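Local atomic coordinates of xylulose kinase (Bifidobacterium adolescentis ATCC 15703, PDB entry 3I8B), a protein that probably catalyses the ATP-dependent phosphorylation of D-xylulose to D-xylulose 5-phosphate, as a member of the FGGY family of carbohydrate kinases. Residues N210-L221 and Q231-V242. Numbering follows the deposited sequence.
Sequences NEYRRDLIAMVL and QSHAEAIVLPTV. With MG (magnesium ion), chain B.
Arg214 uses NH1 to bond two main-chain carbonyls where helix 227-236 ends: Ile237 O at 2.8 Å, nearly straight at 170°, and Ala234 O, also 2.8 Å from NH1 but more bent. Both oxygens lie in the guanidinium plane, while Leu239 CD1 sits over the centre of one face. The same methyl also lies over a face of the Tyr212 ring, 3.7 Å from its centroid, in a CH-pi contact, and meets Ile217 CD1 tip to tip. At the ring's edge, Tyr212 OH donates to Pro240 O (2.6 Å); Val242 CG2 approaches obliquely, 3.4 Å from Tyr212 OH. Helices 214-225 and 227-236 form a helical hairpin of the FGGY N-terminal domain, segments 214-221 and 231-236 running at 133° to each other; Ala234 is a knob among Arg214, Ile217, Ala218 and Leu221. The Tyr212 contacts join the flanking strands and loop. A leucine in place of Arg214 would probably leave the carbonyls of Ala234 and Ile237 without their shared donor. Extended from CG to NE (chi3 -177°), the Arg214 chain passes the Glu235 carboxylate, whose OE2 lies 3.7 Å from Arg214 CD. Behind, Tyr205 packs edge-to-face with Tyr212, and a water accepts from Leu239 N and, weakly, Arg214 NH2. Farther along, Thr241 OG1 binds the magnesium ion, as do Glu190 and Leu192 through their carbonyl oxygens.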
ATOM      1  N   ASN A 210      -2.857 -13.128  13.873  1.00 14.95           N
ATOM      2  CA  ASN A 210      -3.961 -13.518  12.995  1.00 13.75           C
ATOM      3  C   ASN A 210      -5.331 -13.352  13.664  1.00 17.67           C
ATOM      4  O   ASN A 210      -6.166 -14.257  13.638  1.00 16.65           O
ATOM      5  CB  ASN A 210      -3.777 -14.950  12.473  1.00 17.09           C
ATOM      6  CG  ASN A 210      -4.732 -15.282  11.339  1.00 18.20           C
ATOM      7  OD1 ASN A 210      -5.057 -14.428  10.515  1.00 17.63           O
ATOM      8  ND2 ASN A 210      -5.189 -16.530  11.293  1.00 25.30           N
ATOM      9  N   GLU A 211      -5.551 -12.183  14.261  1.00 14.02           N
ATOM     10  CA  GLU A 211      -6.809 -11.895  14.940  1.00 16.21           C
ATOM     11  C   GLU A 211      -7.447 -10.615  14.446  1.00 14.94           C
ATOM     12  O   GLU A 211      -6.806  -9.544  14.430  1.00 12.38           O
ATOM     13  CB  GLU A 211      -6.583 -11.738  16.453  1.00 18.30           C
ATOM     14  CG  GLU A 211      -5.782 -12.847  17.110  1.00 22.26           C
ATOM     15  CD  GLU A 211      -6.641 -14.029  17.519  1.00 33.85           C
ATOM     16  OE1 GLU A 211      -6.359 -14.627  18.583  1.00 43.97           O
ATOM     17  OE2 GLU A 211      -7.599 -14.357  16.782  1.00 32.13           O
ATOM     18  N   TYR A 212      -8.722 -10.708  14.091  1.00  9.76           N
ATOM     19  CA  TYR A 212      -9.545  -9.506  13.979  1.00  9.83           C
ATOM     20  C   TYR A 212      -9.848  -8.957  15.370  1.00 10.66           C
ATOM     21  O   TYR A 212     -10.159  -9.718  16.293  1.00 12.43           O
ATOM     22  CB  TYR A 212     -10.861  -9.812  13.269  1.00  9.48           C
ATOM     23  CG  TYR A 212     -10.742  -9.924  11.764  1.00  9.58           C
ATOM     24  CD1 TYR A 212     -10.267  -8.871  11.008  1.00  9.17           C
ATOM     25  CD2 TYR A 212     -11.136 -11.079  11.102  1.00 14.37           C
ATOM     26  CE1 TYR A 212     -10.166  -8.969   9.625  1.00 11.69           C
ATOM     27  CE2 TYR A 212     -11.041 -11.183   9.719  1.00 12.86           C
ATOM     28  CZ  TYR A 212     -10.556 -10.128   8.991  1.00  9.54           C
ATOM     29  OH  TYR A 212     -10.475 -10.230   7.610  1.00 10.90           O
ATOM     30  N   ARG A 213      -9.739  -7.638  15.510  1.00 11.34           N
ATOM     31  CA  ARG A 213     -10.030  -6.941  16.754  1.00 13.46           C
ATOM     32  C   ARG A 213     -11.440  -6.352  16.663  1.00 11.05           C
ATOM     33  O   ARG A 213     -11.624  -5.180  16.339  1.00 11.91           O
ATOM     34  CB  ARG A 213      -8.990  -5.840  16.980  1.00 10.40           C
ATOM     35  CG  ARG A 213      -7.611  -6.375  17.336  1.00 13.36           C
ATOM     36  CD  ARG A 213      -7.598  -6.950  18.762  1.00 14.02           C
ATOM     37  NE  ARG A 213      -8.048  -5.957  19.748  1.00 15.05           N
ATOM     38  CZ  ARG A 213      -7.239  -5.142  20.422  1.00 16.14           C
ATOM     39  NH1 ARG A 213      -5.922  -5.200  20.256  1.00 15.80           N
ATOM     40  NH2 ARG A 213      -7.744  -4.279  21.283  1.00 16.16           N
ATOM     41  N   ARG A 214     -12.433  -7.186  16.935  1.00 12.17           N
ATOM     42  CA  ARG A 214     -13.821  -6.777  16.815  1.00 13.52           C
ATOM     43  C   ARG A 214     -14.195  -5.726  17.853  1.00 13.27           C
ATOM     44  O   ARG A 214     -15.168  -5.006  17.680  1.00  9.96           O
ATOM     45  CB  ARG A 214     -14.744  -7.998  16.887  1.00 13.65           C
ATOM     46  CG  ARG A 214     -14.673  -8.875  15.626  1.00 11.58           C
ATOM     47  CD  ARG A 214     -15.391 -10.212  15.811  1.00 17.58           C
ATOM     48  NE  ARG A 214     -15.239 -11.058  14.626  1.00 10.76           N
ATOM     49  CZ  ARG A 214     -16.043 -11.006  13.565  1.00 14.32           C
ATOM     50  NH1 ARG A 214     -17.066 -10.148  13.530  1.00  9.54           N
ATOM     51  NH2 ARG A 214     -15.813 -11.794  12.525  1.00 12.85           N
ATOM     52  N   ASP A 215     -13.414  -5.646  18.929  1.00 13.25           N
ATOM     53  CA  ASP A 215     -13.603  -4.595  19.932  1.00 13.60           C
ATOM     54  C   ASP A 215     -13.293  -3.191  19.388  1.00 11.93           C
ATOM     55  O   ASP A 215     -13.886  -2.203  19.826  1.00 10.48           O
ATOM     56  CB  ASP A 215     -12.758  -4.872  21.188  1.00 14.38           C
ATOM     57  CG  ASP A 215     -11.270  -5.007  20.883  1.00 17.53           C
ATOM     58  OD1 ASP A 215     -10.903  -5.744  19.937  1.00 13.44           O
ATOM     59  OD2 ASP A 215     -10.458  -4.390  21.606  1.00 15.52           O
ATOM     60  N   LEU A 216     -12.350  -3.101  18.457  1.00 10.98           N
ATOM     61  CA  LEU A 216     -12.003  -1.815  17.867  1.00 11.09           C
ATOM     62  C   LEU A 216     -13.098  -1.395  16.890  1.00 11.30           C
ATOM     63  O   LEU A 216     -13.325  -0.203  16.673  1.00 11.05           O
ATOM     64  CB  LEU A 216     -10.627  -1.862  17.192  1.00  9.97           C
ATOM     65  CG  LEU A 216      -9.509  -2.234  18.169  1.00 12.44           C
ATOM     66  CD1 LEU A 216      -8.180  -2.441  17.445  1.00 10.91           C
ATOM     67  CD2 LEU A 216      -9.372  -1.172  19.244  1.00 11.74           C
ATOM     68  N   ILE A 217     -13.784  -2.373  16.311  1.00  8.85           N
ATOM     69  CA  ILE A 217     -14.947  -2.076  15.474  1.00 10.75           C
ATOM     70  C   ILE A 217     -16.116  -1.591  16.351  1.00  9.77           C
ATOM     71  O   ILE A 217     -16.680  -0.533  16.098  1.00 10.64           O
ATOM     72  CB  ILE A 217     -15.377  -3.288  14.612  1.00 11.50           C
ATOM     73  CG1 ILE A 217     -14.268  -3.646  13.606  1.00 11.33           C
ATOM     74  CG2 ILE A 217     -16.681  -2.981  13.898  1.00  9.82           C
ATOM     75  CD1 ILE A 217     -14.503  -4.958  12.834  1.00  8.52           C
ATOM     76  N   ALA A 218     -16.453  -2.352  17.390  1.00 10.34           N
ATOM     77  CA  ALA A 218     -17.460  -1.917  18.359  1.00 11.65           C
ATOM     78  C   ALA A 218     -17.176  -0.489  18.808  1.00 10.27           C
ATOM     79  O   ALA A 218     -18.087   0.319  18.985  1.00 12.29           O
ATOM     80  CB  ALA A 218     -17.491  -2.860  19.583  1.00 11.23           C
HETATM   81  N   MSE A 219     -15.900  -0.185  18.995  1.00 10.36           N
HETATM   82  CA  MSE A 219     -15.504   1.118  19.517  1.00 12.46           C
HETATM   83  C   MSE A 219     -16.031   2.253  18.652  1.00 12.56           C
HETATM   84  O   MSE A 219     -16.423   3.304  19.171  1.00 11.44           O
HETATM   85  CB  MSE A 219     -13.984   1.197  19.645  1.00 14.09           C
HETATM   86  CG  MSE A 219     -13.423   2.608  19.731  1.00 19.24           C
HETATM   87 SE   MSE A 219     -11.455   2.568  19.859  1.00 28.74          SE
HETATM   88  CE  MSE A 219     -11.250   1.611  21.559  1.00 20.45           C
ATOM     89  N   VAL A 220     -16.046   2.050  17.334  1.00 11.56           N
ATOM     90  CA  VAL A 220     -16.526   3.103  16.431  1.00 10.40           C
ATOM     91  C   VAL A 220     -18.030   3.044  16.159  1.00 10.91           C
ATOM     92  O   VAL A 220     -18.626   4.045  15.763  1.00 10.05           O
ATOM     93  CB  VAL A 220     -15.729   3.154  15.100  1.00 10.90           C
ATOM     94  CG1 VAL A 220     -14.232   3.144  15.392  1.00 12.29           C
ATOM     95  CG2 VAL A 220     -16.121   1.992  14.168  1.00  9.49           C
ATOM     96  N   LEU A 221     -18.634   1.874  16.371  1.00 11.26           N
ATOM     97  CA  LEU A 221     -20.077   1.703  16.205  1.00 12.13           C
ATOM     98  C   LEU A 221     -20.858   2.311  17.376  1.00 14.09           C
ATOM     99  O   LEU A 221     -22.051   2.605  17.264  1.00 12.57           O
ATOM    100  CB  LEU A 221     -20.434   0.217  16.080  1.00  9.90           C
ATOM    101  CG  LEU A 221     -19.957  -0.476  14.796  1.00 10.60           C
ATOM    102  CD1 LEU A 221     -20.336  -1.959  14.766  1.00 10.71           C
ATOM    103  CD2 LEU A 221     -20.470   0.254  13.531  1.00  8.92           C
ATOM    104  N   GLN A 231     -21.297  -3.691  20.579  1.00 11.79           N
ATOM    105  CA  GLN A 231     -20.614  -4.953  20.840  1.00 12.50           C
ATOM    106  C   GLN A 231     -21.288  -6.126  20.093  1.00 11.44           C
ATOM    107  O   GLN A 231     -20.621  -6.946  19.471  1.00 11.62           O
ATOM    108  CB  GLN A 231     -20.575  -5.217  22.358  1.00 11.80           C
ATOM    109  CG  GLN A 231     -19.996  -6.577  22.775  1.00 17.60           C
ATOM    110  CD  GLN A 231     -19.926  -6.752  24.308  1.00 29.77           C
ATOM    111  OE1 GLN A 231     -18.835  -6.833  24.884  1.00 26.67           O
ATOM    112  NE2 GLN A 231     -21.091  -6.788  24.967  1.00 21.39           N
ATOM    113  N   SER A 232     -22.611  -6.191  20.160  1.00 10.73           N
ATOM    114  CA  SER A 232     -23.357  -7.246  19.497  1.00 10.97           C
ATOM    115  C   SER A 232     -23.171  -7.178  17.976  1.00 11.52           C
ATOM    116  O   SER A 232     -22.960  -8.196  17.316  1.00 11.21           O
ATOM    117  CB  SER A 232     -24.842  -7.147  19.845  1.00 14.25           C
ATOM    118  OG  SER A 232     -25.050  -7.167  21.245  1.00 14.93           O
ATOM    119  N   HIS A 233     -23.275  -5.976  17.432  1.00 10.84           N
ATOM    120  CA  HIS A 233     -23.118  -5.755  15.998  1.00 10.07           C
ATOM    121  C   HIS A 233     -21.732  -6.231  15.550  1.00  9.91           C
ATOM    122  O   HIS A 233     -21.609  -6.994  14.601  1.00 11.78           O
ATOM    123  CB  HIS A 233     -23.289  -4.264  15.691  1.00 10.51           C
ATOM    124  CG  HIS A 233     -23.609  -3.957  14.259  1.00  9.99           C
ATOM    125  ND1 HIS A 233     -23.547  -4.902  13.251  1.00 13.33           N
ATOM    126  CD2 HIS A 233     -23.970  -2.800  13.659  1.00 11.52           C
ATOM    127  CE1 HIS A 233     -23.864  -4.342  12.101  1.00 11.35           C
ATOM    128  NE2 HIS A 233     -24.131  -3.062  12.320  1.00 17.25           N
ATOM    129  N   ALA A 234     -20.688  -5.784  16.240  1.00 10.50           N
ATOM    130  CA  ALA A 234     -19.321  -6.087  15.826  1.00 10.03           C
ATOM    131  C   ALA A 234     -19.029  -7.587  15.860  1.00 12.42           C
ATOM    132  O   ALA A 234     -18.232  -8.084  15.065  1.00  9.13           O
ATOM    133  CB  ALA A 234     -18.300  -5.301  16.671  1.00  9.23           C
ATOM    134  N   GLU A 235     -19.691  -8.302  16.767  1.00 11.94           N
ATOM    135  CA  GLU A 235     -19.620  -9.757  16.796  1.00 12.00           C
ATOM    136  C   GLU A 235     -20.360 -10.376  15.632  1.00 11.38           C
ATOM    137  O   GLU A 235     -19.921 -11.379  15.083  1.00 14.81           O
ATOM    138  CB  GLU A 235     -20.200 -10.328  18.101  1.00 10.74           C
ATOM    139  CG  GLU A 235     -19.287 -10.132  19.304  1.00 21.16           C
ATOM    140  CD  GLU A 235     -17.857 -10.594  19.032  1.00 25.00           C
ATOM    141  OE1 GLU A 235     -17.662 -11.772  18.658  1.00 27.28           O
ATOM    142  OE2 GLU A 235     -16.925  -9.778  19.194  1.00 26.71           O
ATOM    143  N   ALA A 236     -21.496  -9.798  15.265  1.00 12.90           N
ATOM    144  CA  ALA A 236     -22.336 -10.399  14.231  1.00 12.77           C
ATOM    145  C   ALA A 236     -21.797 -10.167  12.802  1.00 11.34           C
ATOM    146  O   ALA A 236     -22.122 -10.910  11.895  1.00  8.27           O
ATOM    147  CB  ALA A 236     -23.764  -9.880  14.349  1.00 14.10           C
ATOM    148  N   ILE A 237     -20.977  -9.140  12.619  1.00  9.09           N
ATOM    149  CA  ILE A 237     -20.500  -8.745  11.284  1.00  9.45           C
ATOM    150  C   ILE A 237     -19.599  -9.807  10.642  1.00 11.89           C
ATOM    151  O   ILE A 237     -18.720 -10.363  11.304  1.00 11.37           O
ATOM    152  CB  ILE A 237     -19.765  -7.376  11.345  1.00 10.33           C
ATOM    153  CG1 ILE A 237     -20.789  -6.243  11.471  1.00  9.78           C
ATOM    154  CG2 ILE A 237     -18.876  -7.160  10.103  1.00  8.19           C
ATOM    155  CD1 ILE A 237     -20.179  -4.922  11.954  1.00  9.56           C
ATOM    156  N   VAL A 238     -19.834 -10.106   9.364  1.00  9.61           N
ATOM    157  CA  VAL A 238     -18.996 -11.074   8.665  1.00 10.83           C
ATOM    158  C   VAL A 238     -17.764 -10.329   8.155  1.00 10.31           C
ATOM    159  O   VAL A 238     -17.903  -9.285   7.536  1.00  9.32           O
ATOM    160  CB  VAL A 238     -19.732 -11.754   7.479  1.00 11.32           C
ATOM    161  CG1 VAL A 238     -18.759 -12.623   6.678  1.00  9.42           C
ATOM    162  CG2 VAL A 238     -20.908 -12.590   7.979  1.00  8.84           C
ATOM    163  N   LEU A 239     -16.578 -10.848   8.470  1.00  6.65           N
ATOM    164  CA  LEU A 239     -15.301 -10.296   8.030  1.00 10.85           C
ATOM    165  C   LEU A 239     -14.644 -11.367   7.159  1.00 10.34           C
ATOM    166  O   LEU A 239     -14.848 -12.549   7.395  1.00 10.61           O
ATOM    167  CB  LEU A 239     -14.401  -9.960   9.233  1.00 11.65           C
ATOM    168  CG  LEU A 239     -14.950  -8.952  10.262  1.00 10.91           C
ATOM    169  CD1 LEU A 239     -13.980  -8.749  11.448  1.00  8.27           C
ATOM    170  CD2 LEU A 239     -15.307  -7.629   9.609  1.00  9.52           C
ATOM    171  N   PRO A 240     -13.882 -10.966   6.131  1.00  8.83           N
ATOM    172  CA  PRO A 240     -13.332 -12.037   5.281  1.00  9.96           C
ATOM    173  C   PRO A 240     -12.334 -12.956   6.000  1.00  9.43           C
ATOM    174  O   PRO A 240     -11.502 -12.487   6.779  1.00  8.64           O
ATOM    175  CB  PRO A 240     -12.654 -11.275   4.128  1.00  9.72           C
ATOM    176  CG  PRO A 240     -13.324  -9.904   4.132  1.00  9.96           C
ATOM    177  CD  PRO A 240     -13.651  -9.621   5.572  1.00  8.85           C
ATOM    178  N   THR A 241     -12.439 -14.257   5.725  1.00  8.29           N
ATOM    179  CA  THR A 241     -11.486 -15.248   6.204  1.00 10.85           C
ATOM    180  C   THR A 241     -10.122 -14.921   5.658  1.00  9.44           C
ATOM    181  O   THR A 241      -9.938 -14.830   4.442  1.00  9.44           O
ATOM    182  CB  THR A 241     -11.831 -16.659   5.688  1.00 10.72           C
ATOM    183  OG1 THR A 241     -13.179 -16.963   6.030  1.00 15.77           O
ATOM    184  CG2 THR A 241     -10.922 -17.692   6.324  1.00 12.61           C
ATOM    185  N   VAL A 242      -9.163 -14.782   6.556  1.00 10.01           N
ATOM    186  CA  VAL A 242      -7.815 -14.416   6.170  1.00 12.25           C
ATOM    187  C   VAL A 242      -7.047 -15.669   5.740  1.00 10.67           C
ATOM    188  O   VAL A 242      -6.773 -16.558   6.547  1.00  9.60           O
ATOM    189  CB  VAL A 242      -7.099 -13.669   7.308  1.00 11.27           C
ATOM    190  CG1 VAL A 242      -5.668 -13.292   6.882  1.00 13.38           C
ATOM    191  CG2 VAL A 242      -7.895 -12.421   7.681  1.00 11.50           C
TER
HETATM  192 MG    MG B 515     -15.273 -16.549   4.740  1.00 27.74          MG
HETATM  193  O   HOH W   1      -7.198 -17.116   9.029  1.00 13.34           O
HETATM  194  O   HOH W   2     -16.562 -13.291  10.172  1.00 12.27           O
HETATM  195  O   HOH W   3     -15.998 -14.672   5.886  1.00 14.45           O